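Local coordinates for protein ICChI, a glycosylated chitinase (Ipomoea carnea, PDB 6IDN) that hydrolyses chitin and also shows lysozyme activity, as a glycosylated member of glycoside hydrolase family 18 with a TIM barrel fold, at residues A[183-191]-A[225-235]; A[195-203]-A[239-250]. All blocks are in the same frame, centred on the assembly; numbering follows the deposited sequence.

The four segments follow one another in the order 183-191, 195-203, 225-235 and 239-250, so the two contacts interleave along the chain. Contact 1 joins the loops that follow strands 178-182 and 213-219, whereas contact 2 packs the ensuing helices, 196-206 and 233-244, against each other on the outside of the TIM barrel. Their centres are about 14 Å apart, on the same side of the chain's centre, and both use helix 233-244. A probable hydrogen bond between Tyr191 OH and Glu239 OE1 (2.7 Å) ties one to the other, and Phe183 of contact 1 packs on Ser201 of contact 2. Two successive strand-loop-helix units of the barrel are thereby joined at both loop and helix level.

Contact 1 (A[183-191]-A[225-235]); sequences FYNNPRCHY and APGGGFIEADD. With CA (calcium ion), chain E.
The imidazole of His190 lies flat against the Gly228-Gly229 peptide, with Gly229 CA 3.8 Å from the ring centroid in a CH-pi contact. Pro187 CA backs its opposite face, and Asn186 N donates to His190 ND1 (3.0 Å), which helps fix the ring's rotation. This end is tight. A side chain at Gly229 would run into Tyr184 CA and Phe183 O, and one at Gly228 into the imidazole. Beside the ring, Asn185 N gives a nearly straight bond to Gly228 O (2.8 Å, 172°). One water bridges the two segments, donating to Phe183 O and Gly229 O and accepting from Tyr191 N. Close packing continues at Tyr191, whose CB meets Ile231 CG1 at 3.6 Å while the CG2 methyl lies over the ring face, offset toward its rim. The tyrosine hydroxyl turns to Glu239, and Asp235 OD2 binds calcium at 2.2 Å.

The solvent side, at Asn185, Pro187 and the type I turn 225-228, is looser. Asn185, its CG beside the backbone N (chi1 -65°), brings OD1 to Gly227 N in a weak bond of 3.1 Å. Such pairing of neighbouring loops beyond the C-terminal ends of parallel strands belongs to the TIM barrel, on the side where family 18 enzymes carry their substrate cleft.

Contact 2 (A[195-203]-A[239-250]); sequences ATNLLNSWN and EVLPTIKATYDY
Trp202 reaches from helix 196-206 across Ile244 to Thr247. From CB, the stem of the indole, CG stands anti to the backbone N (chi1 179°), which carries the ring toward segment 239-250. CG lies 3.8 Å from Ile244 CG2, and that methyl sits almost squarely over the five-membered ring, 3.5 Å from its centroid. CD1 passes near Thr247 OG1. NE1 then donates to OG1 nearly in the ring plane (2.9 Å, 156°). CE2 rests on Ile244 CB at 3.6 Å, and CZ2, farther out, meets the edge of the Tyr250 ring at CD1. Leu214 and Leu216 of strand 213-219 also touch the indole. A leucine in its place would probably leave Thr247 OG1 without its NE1 donor and open a gap over Ile244.

The helices run in the same sense; the axes of 196-203 and 239-244 approach to 10.9 Å at an angle of 18°, as expected of successive outer helices in a TIM barrel. Each links two parallel strands in a beta-alpha-beta crossover, with strand 213-219 between them in sequence.

Thr247 OG1 is gripped three times, since it also accepts from one water and donates to another; both waters donate in turn to Asn203 OD1. Along the helices Leu199 CD2 touches both Thr243 CG2 (3.7 Å) and Ile244 CG2. Leu198 CD2 meets Val240 CG1, the two side chains crossing at about a right angle. Val240 CG2 meets Ala195 CB at 3.8 Å. At this N-terminal end of helix 196-206, a water accepts from Ala195 N and donates to Glu239 OE1, which Tyr191 also engages.

Contact 1 (A[183-191]-A[225-235])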
loop_
_atom_site.group_PDB
_atom_site.type_symbol
_atom_site.label_atom_id
_atom_site.label_comp_id
_atom_site.label_asym_id
_atom_site.label_seq_id
_atom_site.Cartn_x
_atom_site.Cartn_y
_atom_site.Cartn_z
ATOM N N PHE A 183 -5.866 8.640 6.617
ATOM C CA PHE A 183 -6.570 9.556 7.517
ATOM C C PHE A 183 -6.337 9.094 8.956
ATOM O O PHE A 183 -7.237 8.652 9.666
ATOM C CB PHE A 183 -8.053 9.614 7.154
ATOM C CG PHE A 183 -8.339 10.464 5.959
ATOM C CD1 PHE A 183 -8.517 11.817 6.111
ATOM C CD2 PHE A 183 -8.354 9.921 4.683
ATOM C CE1 PHE A 183 -8.766 12.630 5.001
ATOM C CE2 PHE A 183 -8.597 10.730 3.578
ATOM C CZ PHE A 183 -8.795 12.081 3.745
ATOM N N TYR A 184 -5.073 9.189 9.366
ATOM C CA TYR A 184 -4.682 8.852 10.729
ATOM C C TYR A 184 -3.309 9.432 10.988
ATOM O O TYR A 184 -2.550 9.723 10.059
ATOM C CB TYR A 184 -4.690 7.338 11.020
ATOM C CG TYR A 184 -3.962 6.411 10.045
ATOM C CD1 TYR A 184 -4.600 5.933 8.901
ATOM C CD2 TYR A 184 -2.658 5.988 10.290
ATOM C CE1 TYR A 184 -3.965 5.066 8.020
ATOM C CE2 TYR A 184 -2.011 5.126 9.413
ATOM C CZ TYR A 184 -2.664 4.674 8.273
ATOM O OH TYR A 184 -2.031 3.812 7.392
ATOM N N ASN A 185 -3.024 9.611 12.271
ATOM C CA ASN A 185 -1.792 10.238 12.751
ATOM C C ASN A 185 -1.621 11.659 12.226
ATOM O O ASN A 185 -0.494 12.162 12.164
ATOM C CB ASN A 185 -0.559 9.392 12.405
ATOM C CG ASN A 185 -0.561 8.057 13.116
ATOM O OD1 ASN A 185 -1.149 7.926 14.183
ATOM N ND2 ASN A 185 0.105 7.059 12.530
ATOM N N ASN A 186 -2.712 12.329 11.853
ATOM C CA ASN A 186 -2.658 13.755 11.528
ATOM C C ASN A 186 -3.965 14.403 11.941
ATOM O O ASN A 186 -4.929 14.441 11.166
ATOM C CB ASN A 186 -2.386 14.014 10.047
ATOM C CG ASN A 186 -2.054 15.471 9.784
ATOM O OD1 ASN A 186 -2.358 16.335 10.606
ATOM N ND2 ASN A 186 -1.440 15.752 8.639
ATOM N N PRO A 187 -4.027 14.957 13.154
ATOM C CA PRO A 187 -5.277 15.574 13.633
ATOM C C PRO A 187 -5.749 16.763 12.805
ATOM O O PRO A 187 -6.864 17.242 13.027
ATOM C CB PRO A 187 -4.928 16.004 15.063
ATOM C CG PRO A 187 -3.806 15.078 15.467
ATOM C CD PRO A 187 -3.006 14.879 14.213
ATOM N N ARG A 188 -4.949 17.248 11.856
ATOM C CA ARG A 188 -5.420 18.327 11.000
ATOM C C ARG A 188 -6.487 17.845 10.020
ATOM O O ARG A 188 -7.350 18.631 9.607
ATOM C CB ARG A 188 -4.232 18.951 10.262
ATOM C CG ARG A 188 -3.192 19.575 11.200
ATOM C CD ARG A 188 -1.904 19.943 10.461
ATOM N NE ARG A 188 -0.820 20.245 11.398
ATOM C CZ ARG A 188 0.467 20.002 11.160
ATOM N NH1 ARG A 188 0.843 19.457 10.004
ATOM N NH2 ARG A 188 1.379 20.308 12.081
ATOM N N CYS A 189 -6.466 16.567 9.641
ATOM C CA CYS A 189 -7.417 16.071 8.658
ATOM C C CYS A 189 -8.114 14.762 9.018
ATOM O O CYS A 189 -9.035 14.381 8.293
ATOM C CB CYS A 189 -6.745 15.898 7.280
ATOM S SG CYS A 189 -5.011 15.284 7.301
ATOM N N HIS A 190 -7.718 14.057 10.080
ATOM C CA HIS A 190 -8.316 12.753 10.340
ATOM C C HIS A 190 -9.562 12.919 11.215
ATOM O O HIS A 190 -9.942 14.032 11.595
ATOM C CB HIS A 190 -7.284 11.766 10.915
ATOM C CG HIS A 190 -6.818 12.045 12.314
ATOM N ND1 HIS A 190 -5.507 11.842 12.687
ATOM C CD2 HIS A 190 -7.474 12.415 13.443
ATOM C CE1 HIS A 190 -5.367 12.115 13.973
ATOM N NE2 HIS A 190 -6.546 12.467 14.456
ATOM N N TYR A 191 -10.260 11.811 11.468
ATOM C CA TYR A 191 -11.488 11.878 12.257
ATOM C C TYR A 191 -11.159 12.287 13.686
ATOM O O TYR A 191 -10.383 11.615 14.374
ATOM C CB TYR A 191 -12.213 10.529 12.233
ATOM C CG TYR A 191 -13.603 10.552 12.840
ATOM C CD1 TYR A 191 -13.779 10.582 14.215
ATOM C CD2 TYR A 191 -14.743 10.529 12.028
ATOM C CE1 TYR A 191 -15.047 10.620 14.777
ATOM C CE2 TYR A 191 -16.017 10.544 12.589
ATOM C CZ TYR A 191 -16.157 10.595 13.957
ATOM O OH TYR A 191 -17.410 10.618 14.540
ATOM N N ALA A 225 -2.914 3.165 15.461
ATOM C CA ALA A 225 -2.539 4.557 15.203
ATOM C C ALA A 225 -2.675 5.321 16.505
ATOM O O ALA A 225 -3.689 5.994 16.753
ATOM C CB ALA A 225 -3.398 5.178 14.097
ATOM N N PRO A 226 -1.664 5.241 17.367
ATOM C CA PRO A 226 -1.715 5.999 18.626
ATOM C C PRO A 226 -1.879 7.492 18.424
ATOM O O PRO A 226 -2.403 8.169 19.317
ATOM C CB PRO A 226 -0.370 5.667 19.287
ATOM C CG PRO A 226 0.022 4.340 18.701
ATOM C CD PRO A 226 -0.484 4.354 17.288
ATOM N N GLY A 227 -1.465 8.027 17.278
ATOM C CA GLY A 227 -1.640 9.431 16.981
ATOM C C GLY A 227 -3.032 9.845 16.557
ATOM O O GLY A 227 -3.263 11.024 16.269
ATOM N N GLY A 228 -3.974 8.918 16.520
ATOM C CA GLY A 228 -5.370 9.237 16.300
ATOM C C GLY A 228 -5.825 8.858 14.903
ATOM O O GLY A 228 -5.034 8.598 13.996
ATOM N N GLY A 229 -7.145 8.854 14.737
ATOM C CA GLY A 229 -7.772 8.620 13.451
ATOM C C GLY A 229 -8.712 7.430 13.405
ATOM O O GLY A 229 -9.510 7.334 12.461
ATOM N N PHE A 230 -8.642 6.512 14.370
ATOM C CA PHE A 230 -9.588 5.400 14.409
ATOM C C PHE A 230 -11.020 5.920 14.431
ATOM O O PHE A 230 -11.337 6.877 15.146
ATOM C CB PHE A 230 -9.341 4.510 15.634
ATOM C CG PHE A 230 -10.320 3.371 15.755
ATOM C CD1 PHE A 230 -10.218 2.260 14.923
ATOM C CD2 PHE A 230 -11.357 3.418 16.682
ATOM C CE1 PHE A 230 -11.131 1.230 15.022
ATOM C CE2 PHE A 230 -12.264 2.392 16.785
ATOM C CZ PHE A 230 -12.145 1.293 15.942
ATOM N N ILE A 231 -11.883 5.274 13.642
ATOM C CA ILE A 231 -13.317 5.558 13.587
ATOM C C ILE A 231 -14.037 4.279 14.000
ATOM O O ILE A 231 -13.836 3.232 13.374
ATOM C CB ILE A 231 -13.760 5.992 12.180
ATOM C CG1 ILE A 231 -12.831 7.074 11.624
ATOM C CG2 ILE A 231 -15.212 6.503 12.181
ATOM C CD1 ILE A 231 -13.194 7.512 10.182
ATOM N N GLU A 232 -14.859 4.351 15.045
ATOM C CA GLU A 232 -15.636 3.182 15.432
ATOM C C GLU A 232 -16.485 2.735 14.248
ATOM O O GLU A 232 -16.956 3.562 13.461
ATOM C CB GLU A 232 -16.502 3.500 16.652
ATOM C CG GLU A 232 -17.227 2.313 17.233
ATOM C CD GLU A 232 -18.586 2.118 16.604
ATOM O OE1 GLU A 232 -19.173 3.138 16.180
ATOM O OE2 GLU A 232 -19.069 0.960 16.537
ATOM N N ALA A 233 -16.648 1.417 14.104
ATOM C CA ALA A 233 -17.225 0.864 12.881
ATOM C C ALA A 233 -18.601 1.459 12.579
ATOM O O ALA A 233 -18.882 1.825 11.429
ATOM C CB ALA A 233 -17.302 -0.661 12.992
ATOM N N ASP A 234 -19.459 1.589 13.593
ATOM C CA ASP A 234 -20.811 2.086 13.337
ATOM C C ASP A 234 -20.788 3.540 12.873
ATOM O O ASP A 234 -21.586 3.939 12.011
ATOM C CB ASP A 234 -21.672 1.905 14.583
ATOM C CG ASP A 234 -22.061 0.455 14.801
ATOM O OD1 ASP A 234 -22.213 -0.276 13.797
ATOM O OD2 ASP A 234 -22.218 0.044 15.966
ATOM N N ASP A 235 -19.872 4.343 13.419
ATOM C CA ASP A 235 -19.724 5.722 12.963
ATOM C C ASP A 235 -19.215 5.782 11.533
ATOM O O ASP A 235 -19.626 6.652 10.756
ATOM C CB ASP A 235 -18.760 6.481 13.870
ATOM C CG ASP A 235 -19.359 6.846 15.218
ATOM O OD1 ASP A 235 -20.558 6.587 15.502
ATOM O OD2 ASP A 235 -18.591 7.400 16.015
HETATM CA CA CA E . -19.386 8.763 17.587
HETATM O O HOH W 1 -9.808 9.201 10.521
HETATM O O HOH W 2 -21.121 7.385 17.830
#

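Contact 2 (A[195-203]-A[239-250])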
loop_
_atom_site.group_PDB
_atom_site.type_symbol
_atom_site.label_atom_id
_atom_site.label_comp_id
_atom_site.label_asym_id
_atom_site.label_seq_id
_atom_site.Cartn_x
_atom_site.Cartn_y
_atom_site.Cartn_z
ATOM N N ALA A 195 -16.428 13.975 11.431
ATOM C CA ALA A 195 -15.788 13.721 10.149
ATOM C C ALA A 195 -15.662 14.949 9.249
ATOM O O ALA A 195 -15.316 14.793 8.076
ATOM C CB ALA A 195 -16.555 12.629 9.401
ATOM N N THR A 196 -15.903 16.158 9.763
ATOM C CA THR A 196 -15.929 17.330 8.886
ATOM C C THR A 196 -14.594 17.541 8.175
ATOM O O THR A 196 -14.550 17.710 6.951
ATOM C CB THR A 196 -16.300 18.583 9.674
ATOM O OG1 THR A 196 -17.579 18.404 10.292
ATOM C CG2 THR A 196 -16.365 19.775 8.731
ATOM N N ASN A 197 -13.492 17.560 8.924
ATOM C CA ASN A 197 -12.200 17.804 8.286
ATOM C C ASN A 197 -11.826 16.672 7.333
ATOM O O ASN A 197 -11.254 16.911 6.259
ATOM C CB ASN A 197 -11.109 17.979 9.343
ATOM C CG ASN A 197 -11.193 19.311 10.072
ATOM O OD1 ASN A 197 -11.837 20.262 9.612
ATOM N ND2 ASN A 197 -10.526 19.392 11.221
ATOM N N LEU A 198 -12.130 15.428 7.717
ATOM C CA LEU A 198 -11.856 14.287 6.845
ATOM C C LEU A 198 -12.593 14.435 5.521
ATOM O O LEU A 198 -12.006 14.289 4.441
ATOM C CB LEU A 198 -12.270 12.997 7.561
ATOM C CG LEU A 198 -12.147 11.664 6.832
ATOM C CD1 LEU A 198 -12.021 10.583 7.903
ATOM C CD2 LEU A 198 -13.368 11.378 5.937
ATOM N N LEU A 199 -13.895 14.712 5.595
ATOM C CA LEU A 199 -14.694 14.816 4.379
ATOM C C LEU A 199 -14.282 16.022 3.540
ATOM O O LEU A 199 -14.263 15.945 2.307
ATOM C CB LEU A 199 -16.173 14.884 4.751
ATOM C CG LEU A 199 -16.699 13.583 5.361
ATOM C CD1 LEU A 199 -18.123 13.771 5.887
ATOM C CD2 LEU A 199 -16.631 12.433 4.346
ATOM N N ASN A 200 -13.924 17.137 4.188
ATOM C CA ASN A 200 -13.440 18.293 3.434
ATOM C C ASN A 200 -12.145 17.969 2.695
ATOM O O ASN A 200 -11.981 18.324 1.522
ATOM C CB ASN A 200 -13.243 19.488 4.367
ATOM C CG ASN A 200 -14.556 20.145 4.762
ATOM O OD1 ASN A 200 -15.603 19.908 4.145
ATOM N ND2 ASN A 200 -14.506 20.988 5.785
ATOM N N SER A 201 -11.203 17.314 3.375
ATOM C CA SER A 201 -9.981 16.870 2.714
ATOM C C SER A 201 -10.299 15.957 1.536
ATOM O O SER A 201 -9.796 16.152 0.422
ATOM C CB SER A 201 -9.089 16.140 3.722
ATOM O OG SER A 201 -7.923 15.635 3.099
ATOM N N TRP A 202 -11.128 14.939 1.776
ATOM C CA TRP A 202 -11.519 14.023 0.707
ATOM C C TRP A 202 -12.152 14.771 -0.468
ATOM O O TRP A 202 -11.694 14.653 -1.613
ATOM C CB TRP A 202 -12.478 12.977 1.276
ATOM C CG TRP A 202 -12.982 11.972 0.295
ATOM C CD1 TRP A 202 -14.047 12.117 -0.536
ATOM C CD2 TRP A 202 -12.459 10.653 0.058
ATOM N NE1 TRP A 202 -14.217 10.979 -1.288
ATOM C CE2 TRP A 202 -13.266 10.059 -0.933
ATOM C CE3 TRP A 202 -11.391 9.919 0.591
ATOM C CZ2 TRP A 202 -13.041 8.761 -1.414
ATOM C CZ3 TRP A 202 -11.170 8.616 0.119
ATOM C CH2 TRP A 202 -11.990 8.058 -0.871
ATOM N N ASN A 203 -13.186 15.574 -0.193
ATOM C CA ASN A 203 -13.992 16.168 -1.262
ATOM C C ASN A 203 -13.278 17.316 -1.963
ATOM O O ASN A 203 -13.464 17.515 -3.172
ATOM C CB ASN A 203 -15.311 16.693 -0.701
ATOM C CG ASN A 203 -16.285 15.601 -0.374
ATOM O OD1 ASN A 203 -16.338 14.571 -1.056
ATOM N ND2 ASN A 203 -17.094 15.826 0.663
ATOM N N GLU A 239 -21.606 7.759 9.154
ATOM C CA GLU A 239 -21.179 9.139 8.938
ATOM C C GLU A 239 -20.262 9.340 7.746
ATOM O O GLU A 239 -20.210 10.452 7.220
ATOM C CB GLU A 239 -20.440 9.676 10.171
ATOM C CG GLU A 239 -21.267 9.658 11.433
ATOM C CD GLU A 239 -20.444 9.822 12.689
ATOM O OE1 GLU A 239 -19.341 10.408 12.598
ATOM O OE2 GLU A 239 -20.917 9.395 13.770
ATOM N N VAL A 240 -19.498 8.324 7.336
ATOM C CA VAL A 240 -18.423 8.549 6.377
ATOM C C VAL A 240 -18.654 7.804 5.069
ATOM O O VAL A 240 -18.671 8.416 3.993
ATOM C CB VAL A 240 -17.071 8.151 6.990
ATOM C CG1 VAL A 240 -15.961 8.239 5.935
ATOM C CG2 VAL A 240 -16.769 9.041 8.175
ATOM N N LEU A 241 -18.810 6.481 5.143
ATOM C CA LEU A 241 -18.956 5.683 3.923
ATOM C C LEU A 241 -20.029 6.201 2.972
ATOM O O LEU A 241 -19.737 6.336 1.774
ATOM C CB LEU A 241 -19.203 4.211 4.290
ATOM C CG LEU A 241 -17.952 3.498 4.825
ATOM C CD1 LEU A 241 -18.261 2.070 5.206
ATOM C CD2 LEU A 241 -16.832 3.531 3.807
ATOM N N PRO A 242 -21.253 6.520 3.406
ATOM C CA PRO A 242 -22.260 6.972 2.426
ATOM C C PRO A 242 -21.887 8.276 1.738
ATOM O O PRO A 242 -22.321 8.515 0.606
ATOM C CB PRO A 242 -23.531 7.122 3.267
ATOM C CG PRO A 242 -23.280 6.362 4.532
ATOM C CD PRO A 242 -21.808 6.450 4.773
ATOM N N THR A 243 -21.085 9.123 2.382
ATOM C CA THR A 243 -20.654 10.372 1.761
ATOM C C THR A 243 -19.544 10.134 0.737
ATOM O O THR A 243 -19.637 10.601 -0.406
ATOM C CB THR A 243 -20.198 11.367 2.839
ATOM O OG1 THR A 243 -21.305 11.692 3.709
ATOM C CG2 THR A 243 -19.674 12.655 2.183
ATOM N N ILE A 244 -18.493 9.394 1.109
ATOM C CA ILE A 244 -17.379 9.236 0.171
ATOM C C ILE A 244 -17.736 8.323 -0.992
ATOM O O ILE A 244 -17.114 8.420 -2.056
ATOM C CB ILE A 244 -16.092 8.736 0.860
ATOM C CG1 ILE A 244 -16.266 7.338 1.456
ATOM C CG2 ILE A 244 -15.606 9.748 1.903
ATOM C CD1 ILE A 244 -14.942 6.771 2.046
ATOM N N LYS A 245 -18.741 7.459 -0.838
ATOM C CA LYS A 245 -19.159 6.624 -1.964
ATOM C C LYS A 245 -19.744 7.440 -3.112
ATOM O O LYS A 245 -19.896 6.909 -4.218
ATOM C CB LYS A 245 -20.207 5.609 -1.515
ATOM C CG LYS A 245 -19.676 4.394 -0.770
ATOM C CD LYS A 245 -20.877 3.647 -0.206
ATOM C CE LYS A 245 -20.661 2.153 -0.008
ATOM N NZ LYS A 245 -21.796 1.591 0.807
ATOM N N ALA A 246 -20.102 8.706 -2.877
ATOM C CA ALA A 246 -20.609 9.534 -3.967
ATOM C C ALA A 246 -19.504 9.973 -4.918
ATOM O O ALA A 246 -19.798 10.372 -6.048
ATOM C CB ALA A 246 -21.345 10.755 -3.409
ATOM N N THR A 247 -18.246 9.900 -4.485
ATOM C CA THR A 247 -17.115 10.246 -5.337
ATOM C C THR A 247 -16.957 9.201 -6.439
ATOM O O THR A 247 -17.014 8.000 -6.170
ATOM C CB THR A 247 -15.855 10.330 -4.471
ATOM O OG1 THR A 247 -16.050 11.339 -3.466
ATOM C CG2 THR A 247 -14.631 10.666 -5.306
ATOM N N TYR A 248 -16.770 9.659 -7.684
ATOM C CA TYR A 248 -16.887 8.752 -8.826
ATOM C C TYR A 248 -15.853 7.636 -8.772
ATOM O O TYR A 248 -16.136 6.498 -9.167
ATOM C CB TYR A 248 -16.766 9.530 -10.141
ATOM C CG TYR A 248 -15.347 9.710 -10.657
ATOM C CD1 TYR A 248 -14.562 10.778 -10.229
ATOM C CD2 TYR A 248 -14.792 8.825 -11.573
ATOM C CE1 TYR A 248 -13.274 10.960 -10.696
ATOM C CE2 TYR A 248 -13.500 8.998 -12.047
ATOM C CZ TYR A 248 -12.749 10.072 -11.608
ATOM O OH TYR A 248 -11.468 10.263 -12.080
ATOM N N ASP A 249 -14.644 7.935 -8.298
ATOM C CA ASP A 249 -13.579 6.943 -8.275
ATOM C C ASP A 249 -13.340 6.378 -6.879
ATOM O O ASP A 249 -12.263 5.834 -6.614
ATOM C CB ASP A 249 -12.272 7.508 -8.866
ATOM C CG ASP A 249 -11.746 8.740 -8.130
ATOM O OD1 ASP A 249 -12.494 9.346 -7.344
ATOM O OD2 ASP A 249 -10.566 9.123 -8.372
ATOM N N TYR A 250 -14.328 6.481 -5.990
ATOM C CA TYR A 250 -14.261 5.774 -4.717
ATOM C C TYR A 250 -13.945 4.308 -4.958
ATOM O O TYR A 250 -14.624 3.632 -5.742
ATOM C CB TYR A 250 -15.587 5.903 -3.964
ATOM C CG TYR A 250 -15.731 4.918 -2.821
ATOM C CD1 TYR A 250 -15.080 5.124 -1.611
ATOM C CD2 TYR A 250 -16.508 3.777 -2.968
ATOM C CE1 TYR A 250 -15.208 4.216 -0.572
ATOM C CE2 TYR A 250 -16.640 2.865 -1.933
ATOM C CZ TYR A 250 -15.985 3.092 -0.744
ATOM O OH TYR A 250 -16.119 2.192 0.293
HETATM O O HOH W 3 -19.149 12.926 11.772
HETATM O O HOH W 4 -18.118 12.410 -1.915
HETATM O O HOH W 5 -15.556 14.002 -4.078
#